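Local coordinates for ribosomal protein L11 methyltransferase (Lactobacillus delbrueckii subsp. bulgaricus ATCC BAA-365, PDB 3GRZ) that probably trimethylates lysine in ribosomal protein L11 with S-adenosyl-L-methionine as methyl donor, through the C-terminal methyltransferase domain present here, at residues H44-L49 / V130-A135; I179-R184 / G190-R195. All coordinates share one frame; numbering follows the deposited sequence.

Contact 1 and contact 2 both rest on the seven-stranded mixed sheet of the Rossmann-like methyltransferase domain, and their centres lie 12 Å apart. Contact 1 sets the start of helix 44-57 against the end of strand 126-132, at the predicted S-adenosyl-L-methionine site; contact 2 is the C-terminal hairpin, strands 177-185 and 188-195, that forms one edge of the sheet within this chain, where a strand of the second subunit adds to it. They follow one another along the chain, 44-49/130-135 being complete before 179-184/190-195 begins. Leu49 packs the two together, its O 3.3 Å from Met183 CE. Both also touch the second subunit.

Contact 1 of 2, residues H44-L49 / V130-A135; sequences HQTTQL and VANILA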
ATOM      1  N   HIS B  44     -14.217  -4.160   4.432  1.00 47.12           N
ATOM      2  CA  HIS B  44     -13.491  -3.469   3.366  1.00 45.75           C
ATOM      3  C   HIS B  44     -12.179  -2.849   3.825  1.00 40.49           C
ATOM      4  O   HIS B  44     -11.177  -2.940   3.105  1.00 37.95           O
ATOM      5  CB  HIS B  44     -14.370  -2.405   2.709  1.00 49.30           C
ATOM      6  CG  HIS B  44     -15.658  -2.946   2.170  1.00 63.74           C
ATOM      7  ND1 HIS B  44     -15.714  -4.046   1.340  1.00 70.80           N
ATOM      8  CD2 HIS B  44     -16.938  -2.541   2.346  1.00 69.53           C
ATOM      9  CE1 HIS B  44     -16.974  -4.296   1.029  1.00 75.93           C
ATOM     10  NE2 HIS B  44     -17.737  -3.397   1.627  1.00 75.71           N
ATOM     11  N   GLN B  45     -12.196  -2.234   5.012  1.00 39.86           N
ATOM     12  CA  GLN B  45     -10.993  -1.688   5.640  1.00 37.99           C
ATOM     13  C   GLN B  45      -9.909  -2.760   5.836  1.00 32.62           C
ATOM     14  O   GLN B  45      -8.754  -2.544   5.474  1.00 30.59           O
ATOM     15  CB  GLN B  45     -11.310  -0.968   6.969  1.00 40.88           C
ATOM     16  CG  GLN B  45     -11.333   0.577   6.871  1.00 50.39           C
ATOM     17  CD  GLN B  45     -11.966   1.308   8.088  1.00 52.20           C
ATOM     18  OE1 GLN B  45     -12.611   0.700   8.960  1.00 50.47           O
ATOM     19  NE2 GLN B  45     -11.784   2.636   8.128  1.00 42.21           N
ATOM     20  N   THR B  46     -10.281  -3.914   6.375  1.00 29.14           N
ATOM     21  CA  THR B  46      -9.281  -4.929   6.703  1.00 33.57           C
ATOM     22  C   THR B  46      -8.758  -5.604   5.445  1.00 37.66           C
ATOM     23  O   THR B  46      -7.572  -5.938   5.369  1.00 35.04           O
ATOM     24  CB  THR B  46      -9.803  -5.980   7.708  1.00 35.38           C
ATOM     25  OG1 THR B  46     -10.901  -6.686   7.129  1.00 33.44           O
ATOM     26  CG2 THR B  46     -10.251  -5.305   9.012  1.00 35.41           C
ATOM     27  N   THR B  47      -9.641  -5.767   4.453  1.00 30.19           N
ATOM     28  CA  THR B  47      -9.245  -6.271   3.146  1.00 28.14           C
ATOM     29  C   THR B  47      -8.200  -5.342   2.523  1.00 26.66           C
ATOM     30  O   THR B  47      -7.181  -5.814   2.053  1.00 26.66           O
ATOM     31  CB  THR B  47     -10.482  -6.471   2.214  1.00 24.87           C
ATOM     32  OG1 THR B  47     -11.286  -7.519   2.751  1.00 33.19           O
ATOM     33  CG2 THR B  47     -10.082  -6.857   0.802  1.00 32.37           C
ATOM     34  N   GLN B  48      -8.448  -4.030   2.542  1.00 29.71           N
ATOM     35  CA  GLN B  48      -7.509  -3.066   1.974  1.00 29.04           C
ATOM     36  C   GLN B  48      -6.134  -3.101   2.677  1.00 27.36           C
ATOM     37  O   GLN B  48      -5.113  -3.028   2.013  1.00 25.56           O
ATOM     38  CB  GLN B  48      -8.083  -1.649   2.025  1.00 35.54           C
ATOM     39  CG  GLN B  48      -7.174  -0.601   1.365  1.00 37.77           C
ATOM     40  CD  GLN B  48      -7.714   0.805   1.477  1.00 36.12           C
ATOM     41  OE1 GLN B  48      -7.761   1.384   2.568  1.00 39.47           O
ATOM     42  NE2 GLN B  48      -8.141   1.365   0.344  1.00 36.89           N
ATOM     43  N   LEU B  49      -6.117  -3.215   4.007  1.00 27.06           N
ATOM     44  CA  LEU B  49      -4.842  -3.252   4.750  1.00 29.60           C
ATOM     45  C   LEU B  49      -4.022  -4.459   4.332  1.00 28.89           C
ATOM     46  O   LEU B  49      -2.828  -4.336   4.007  1.00 29.42           O
ATOM     47  CB  LEU B  49      -5.069  -3.219   6.275  1.00 30.25           C
ATOM     48  CG  LEU B  49      -5.802  -1.971   6.814  1.00 34.74           C
ATOM     49  CD1 LEU B  49      -5.854  -1.944   8.333  1.00 32.16           C
ATOM     50  CD2 LEU B  49      -5.194  -0.681   6.259  1.00 32.81           C
ATOM     51  N   VAL B 130      -0.485 -15.025   4.791  1.00 30.85           N
ATOM     52  CA  VAL B 130      -1.423 -13.909   4.901  1.00 28.31           C
ATOM     53  C   VAL B 130      -2.618 -14.383   5.714  1.00 30.28           C
ATOM     54  O   VAL B 130      -3.097 -15.508   5.514  1.00 31.02           O
ATOM     55  CB  VAL B 130      -1.912 -13.403   3.499  1.00 31.68           C
ATOM     56  CG1 VAL B 130      -2.810 -12.199   3.646  1.00 35.99           C
ATOM     57  CG2 VAL B 130      -0.739 -13.055   2.594  1.00 34.18           C
ATOM     58  N   ALA B 131      -3.093 -13.545   6.637  1.00 28.61           N
ATOM     59  CA  ALA B 131      -4.236 -13.906   7.486  1.00 30.85           C
ATOM     60  C   ALA B 131      -5.025 -12.674   7.897  1.00 32.90           C
ATOM     61  O   ALA B 131      -4.528 -11.853   8.661  1.00 30.89           O
ATOM     62  CB  ALA B 131      -3.761 -14.669   8.725  1.00 34.28           C
ATOM     63  N   ASN B 132      -6.239 -12.539   7.357  1.00 31.24           N
ATOM     64  CA  ASN B 132      -7.178 -11.516   7.788  1.00 31.64           C
ATOM     65  C   ASN B 132      -8.236 -12.186   8.639  1.00 34.98           C
ATOM     66  O   ASN B 132      -9.311 -12.547   8.161  1.00 35.32           O
ATOM     67  CB  ASN B 132      -7.818 -10.788   6.591  1.00 27.97           C
ATOM     68  CG  ASN B 132      -8.748  -9.663   7.011  1.00 32.45           C
ATOM     69  OD1 ASN B 132      -8.764  -9.245   8.165  1.00 32.18           O
ATOM     70  ND2 ASN B 132      -9.533  -9.174   6.073  1.00 34.99           N
ATOM     71  N   ILE B 133      -7.903 -12.372   9.908  1.00 35.24           N
ATOM     72  CA  ILE B 133      -8.781 -13.046  10.851  1.00 38.07           C
ATOM     73  C   ILE B 133      -8.657 -12.324  12.199  1.00 37.08           C
ATOM     74  O   ILE B 133      -7.720 -11.540  12.420  1.00 36.06           O
ATOM     75  CB  ILE B 133      -8.457 -14.577  10.974  1.00 41.45           C
ATOM     76  CG1 ILE B 133      -6.988 -14.803  11.321  1.00 38.67           C
ATOM     77  CG2 ILE B 133      -8.808 -15.343   9.674  1.00 44.65           C
ATOM     78  CD1 ILE B 133      -6.504 -16.265  11.214  1.00 38.93           C
ATOM     79  N   LEU B 134      -9.609 -12.575  13.084  1.00 36.61           N
ATOM     80  CA  LEU B 134      -9.672 -11.886  14.368  1.00 38.08           C
ATOM     81  C   LEU B 134      -8.499 -12.256  15.264  1.00 36.50           C
ATOM     82  O   LEU B 134      -7.936 -13.346  15.140  1.00 37.64           O
ATOM     83  CB  LEU B 134     -11.017 -12.135  15.045  1.00 40.97           C
ATOM     84  CG  LEU B 134     -12.239 -11.718  14.209  1.00 47.14           C
ATOM     85  CD1 LEU B 134     -13.519 -12.107  14.908  1.00 50.49           C
ATOM     86  CD2 LEU B 134     -12.244 -10.227  13.845  1.00 50.66           C
ATOM     87  N   ALA B 135      -8.136 -11.321  16.139  1.00 38.14           N
ATOM     88  CA  ALA B 135      -6.881 -11.357  16.879  1.00 38.18           C
ATOM     89  C   ALA B 135      -6.696 -12.566  17.793  1.00 38.25           C
ATOM     90  O   ALA B 135      -5.580 -13.048  17.937  1.00 44.39           O
ATOM     91  CB  ALA B 135      -6.698 -10.071  17.656  1.00 36.83           C
TER
HETATM   92  O   HOH W   1     -11.299  -9.128   9.453  1.00 52.44           O
HETATM   93  O   HOH W   2      -9.935  -9.868   3.394  1.00 41.71           O
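Thr46, in the first turn of helix 44-57, meets Asn132 at the end of strand 126-132, within the Rossmann-like fold of an S-adenosyl-L-methionine-dependent methyltransferase. The nearest CA atoms, those of Thr46 and Asn132, are 7.0 Å apart, and only 105 Å² is buried, so the join is narrow and mainly polar. A chi1 of 63° tucks Thr46 OG1 over its own backbone, which turns the hydroxyl to the strand. There it accepts a hydrogen bond from Asn132 ND2 at 3.0 Å, with an N-H...O angle of 159°; the hydroxyl oxygen lies close to the plane of the amide. The two side chains cross at about a right angle, and Thr46 CB stands 3.5 Å from Asn132 OD1. Thr46 OG1 is also hydrogen-bonded to Asn43 O, just before the helix, while Thr46 O is bonded to Ser158 OG of the adjoining strand 153-161.

One residue on, Thr47 takes part through a bridge. Its OG1 is hydrogen-bonded to Asn43 O and receives a 2.8 Å hydrogen bond from a water, which in turn accepts one from Asn132 ND2. Both amide donor directions are thereby used, one on Thr46 directly and one through water. Asn132 CG is anti to the backbone N (chi1 -177°), carrying the amide across to the helix. Thr47 and Asn132 are both predicted to bind S-adenosyl-L-methionine, as are Gly68, about 7 Å from the Asn132 side chain, and Asp90. The network is therefore consistent with holding the Asn132 amide in a set rotation beside the cofactor pocket. At the other end of that amide, a second water donates to Asn132 OD1 at 2.8 Å and makes a weak contact with Thr46 OG1.

Contact 2 of 2, residues I179-R184 / G190-R195; sequences IDLKMR and GLAISR
Two successive residues, Asp180 and Leu181, lie opposite the single Ala192, a classic beta bulge in the antiparallel hairpin of strands 177-185 and 188-195. Ala192 O serves both amides: Asp180 N donates at 2.8 Å, tilted 23° from the carbonyl plane, and Leu181 N gives a weaker bond at 3.3 Å. Beyond the bulge the ladder is regular. Ala192 N donates to Leu181 O, and Met183 N to Gly190 O and Gly190 N to Met183 O are each 2.8 Å. The axes of 181-184 and 190-195 approach to 4.8 Å at 172°.

At the bulge the Asp180 carboxylate points to Ser194. Ser194 OG donates to Asp180 OD2 at 2.7 Å on its syn lone pair, the side of the other carboxylate oxygen, while Asp180 OD1 is held by Gln178 NE2. The Ser194 chi1 of 56° brings its hydroxyl within range of this carboxylate.

On one face of the hairpin, Leu191 CD2 touches both Ile179 CG2 and Lys182 CG, 3.9 Å from each. Lys182 lies alongside Leu191, its aliphatic stem pointing the same way. On the other face, Leu181 CB meets Ala192 CB at 3.8 Å.

Helix 165-174 covers the Leu191 face through Ile168 and Leu172, and helix 44-57 the opposite one, with Leu52 on Met183 and Arg56 on Asp180, Leu181 and Ala192. Farther out, Lys182, Met183 and Arg184 form an antiparallel ladder with a strand of the second subunit, so the sheet continues through the dimer, with Met183 packing on Met183 of the other subunit. Backbone bonding thus ties the hairpin together, and the Ser194-Asp180 bond would hold the carboxylate near Arg56 and probably stabilise its negative charge.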
ATOM      1  N   ILE B 179       7.813  -6.321  13.463  1.00 38.25           N
ATOM      2  CA  ILE B 179       6.836  -5.611  12.647  1.00 36.87           C
ATOM      3  C   ILE B 179       7.591  -4.593  11.798  1.00 37.74           C
ATOM      4  O   ILE B 179       8.200  -3.656  12.322  1.00 34.70           O
ATOM      5  CB  ILE B 179       5.770  -4.904  13.528  1.00 35.62           C
ATOM      6  CG1 ILE B 179       5.001  -5.930  14.367  1.00 36.21           C
ATOM      7  CG2 ILE B 179       4.822  -4.057  12.673  1.00 37.15           C
ATOM      8  CD1 ILE B 179       4.070  -5.311  15.431  1.00 35.85           C
ATOM      9  N   ASP B 180       7.565  -4.807  10.488  1.00 29.75           N
ATOM     10  CA  ASP B 180       8.206  -3.935   9.531  1.00 34.11           C
ATOM     11  C   ASP B 180       7.308  -2.755   9.167  1.00 32.85           C
ATOM     12  O   ASP B 180       7.794  -1.687   8.781  1.00 33.51           O
ATOM     13  CB  ASP B 180       8.543  -4.721   8.264  1.00 33.36           C
ATOM     14  CG  ASP B 180       9.392  -5.945   8.537  1.00 41.34           C
ATOM     15  OD1 ASP B 180      10.202  -5.938   9.489  1.00 44.28           O
ATOM     16  OD2 ASP B 180       9.259  -6.920   7.780  1.00 52.14           O
ATOM     17  N   LEU B 181       5.997  -2.968   9.263  1.00 31.63           N
ATOM     18  CA  LEU B 181       5.005  -1.963   8.881  1.00 29.30           C
ATOM     19  C   LEU B 181       3.711  -2.186   9.645  1.00 28.58           C
ATOM     20  O   LEU B 181       3.185  -3.292   9.694  1.00 32.96           O
ATOM     21  CB  LEU B 181       4.751  -1.977   7.373  1.00 29.17           C
ATOM     22  CG  LEU B 181       3.612  -1.096   6.828  1.00 34.15           C
ATOM     23  CD1 LEU B 181       3.932   0.419   6.880  1.00 32.45           C
ATOM     24  CD2 LEU B 181       3.263  -1.506   5.422  1.00 36.96           C
ATOM     25  N   LYS B 182       3.236  -1.118  10.267  1.00 25.82           N
ATOM     26  CA  LYS B 182       1.983  -1.104  10.991  1.00 31.64           C
ATOM     27  C   LYS B 182       1.047  -0.135  10.270  1.00 33.05           C
ATOM     28  O   LYS B 182       1.418   0.999   9.963  1.00 30.72           O
ATOM     29  CB  LYS B 182       2.225  -0.664  12.433  1.00 29.86           C
ATOM     30  CG  LYS B 182       0.959  -0.546  13.274  1.00 39.23           C
ATOM     31  CD  LYS B 182       1.289  -0.209  14.728  1.00 46.94           C
ATOM     32  CE  LYS B 182       1.524   1.289  14.932  1.00 61.64           C
ATOM     33  NZ  LYS B 182       2.033   1.600  16.304  1.00 70.49           N
ATOM     34  N   MET B 183      -0.158  -0.592   9.966  1.00 27.05           N
ATOM     35  CA  MET B 183      -1.137   0.268   9.301  1.00 30.17           C
ATOM     36  C   MET B 183      -2.384   0.326  10.166  1.00 27.87           C
ATOM     37  O   MET B 183      -2.775  -0.676  10.739  1.00 31.53           O
ATOM     38  CB  MET B 183      -1.490  -0.285   7.918  1.00 26.75           C
ATOM     39  CG  MET B 183      -0.407  -0.172   6.859  1.00 33.10           C
ATOM     40  SD  MET B 183      -0.876  -1.060   5.334  1.00 32.00           S
ATOM     41  CE  MET B 183      -0.598  -2.742   5.820  1.00 32.46           C
ATOM     42  N   ARG B 184      -2.986   1.501  10.290  1.00 28.90           N
ATOM     43  CA  ARG B 184      -4.206   1.629  11.042  1.00 30.22           C
ATOM     44  C   ARG B 184      -5.222   2.454  10.278  1.00 31.61           C
ATOM     45  O   ARG B 184      -4.960   3.617   9.959  1.00 31.61           O
ATOM     46  CB  ARG B 184      -3.952   2.240  12.426  1.00 34.30           C
ATOM     47  CG  ARG B 184      -5.271   2.535  13.138  1.00 35.29           C
ATOM     48  CD  ARG B 184      -5.151   2.718  14.610  1.00 43.42           C
ATOM     49  NE  ARG B 184      -6.457   3.053  15.168  1.00 45.72           N
ATOM     50  CZ  ARG B 184      -6.665   3.383  16.435  1.00 45.40           C
ATOM     51  NH1 ARG B 184      -7.891   3.683  16.844  1.00 44.61           N
ATOM     52  NH2 ARG B 184      -5.651   3.410  17.288  1.00 43.05           N
ATOM     53  N   GLY B 190      -3.403  -3.420  10.419  1.00 27.85           N
ATOM     54  CA  GLY B 190      -2.725  -4.396   9.568  1.00 25.62           C
ATOM     55  C   GLY B 190      -1.234  -4.368   9.842  1.00 32.39           C
ATOM     56  O   GLY B 190      -0.670  -3.311  10.113  1.00 29.74           O
ATOM     57  N   LEU B 191      -0.589  -5.527   9.777  1.00 30.79           N
ATOM     58  CA  LEU B 191       0.853  -5.618  10.034  1.00 33.85           C
ATOM     59  C   LEU B 191       1.606  -6.371   8.955  1.00 32.89           C
ATOM     60  O   LEU B 191       1.166  -7.441   8.526  1.00 30.82           O
ATOM     61  CB  LEU B 191       1.125  -6.331  11.367  1.00 27.85           C
ATOM     62  CG  LEU B 191       0.432  -5.858  12.642  1.00 28.88           C
ATOM     63  CD1 LEU B 191       0.688  -6.887  13.748  1.00 31.93           C
ATOM     64  CD2 LEU B 191       0.940  -4.478  13.053  1.00 25.20           C
ATOM     65  N   ALA B 192       2.745  -5.816   8.542  1.00 29.99           N
ATOM     66  CA  ALA B 192       3.735  -6.543   7.751  1.00 27.94           C
ATOM     67  C   ALA B 192       4.823  -7.014   8.715  1.00 30.26           C
ATOM     68  O   ALA B 192       5.375  -6.213   9.478  1.00 30.95           O
ATOM     69  CB  ALA B 192       4.321  -5.666   6.658  1.00 26.66           C
ATOM     70  N   ILE B 193       5.112  -8.311   8.666  1.00 29.73           N
ATOM     71  CA  ILE B 193       5.884  -9.018   9.678  1.00 29.44           C
ATOM     72  C   ILE B 193       7.004  -9.832   9.017  1.00 31.23           C
ATOM     73  O   ILE B 193       6.816 -10.413   7.950  1.00 30.17           O
ATOM     74  CB  ILE B 193       4.951  -9.953  10.515  1.00 25.95           C
ATOM     75  CG1 ILE B 193       3.966  -9.133  11.358  1.00 30.15           C
ATOM     76  CG2 ILE B 193       5.737 -10.911  11.429  1.00 30.23           C
ATOM     77  CD1 ILE B 193       2.665  -9.884  11.669  1.00 25.53           C
ATOM     78  N   SER B 194       8.177  -9.859   9.645  1.00 35.06           N
ATOM     79  CA  SER B 194       9.246 -10.787   9.252  1.00 33.63           C
ATOM     80  C   SER B 194       9.952 -11.321  10.500  1.00 37.66           C
ATOM     81  O   SER B 194       9.621 -10.909  11.612  1.00 36.59           O
ATOM     82  CB  SER B 194      10.238 -10.110   8.297  1.00 37.34           C
ATOM     83  OG  SER B 194      10.780  -8.924   8.861  1.00 41.34           O
ATOM     84  N   ARG B 195      10.883 -12.262  10.325  1.00 37.98           N
ATOM     85  CA  ARG B 195      11.687 -12.770  11.447  0.50 40.86           C
ATOM     86  C   ARG B 195      12.577 -11.667  12.008  1.00 40.53           C
ATOM     87  O   ARG B 195      13.104 -10.846  11.247  1.00 45.76           O
ATOM     88  CB  ARG B 195      12.563 -13.949  11.013  0.50 37.20           C
ATOM     89  CG  ARG B 195      11.806 -15.172  10.528  0.50 38.95           C
ATOM     90  CD  ARG B 195      12.728 -16.379  10.501  0.50 36.65           C
ATOM     91  NE  ARG B 195      12.232 -17.440   9.629  0.50 34.97           N
ATOM     92  CZ  ARG B 195      11.547 -18.498  10.054  0.50 38.14           C
ATOM     93  NH1 ARG B 195      11.265 -18.637  11.346  0.50 37.31           N
ATOM     94  NH2 ARG B 195      11.144 -19.420   9.189  0.50 33.66           N
TER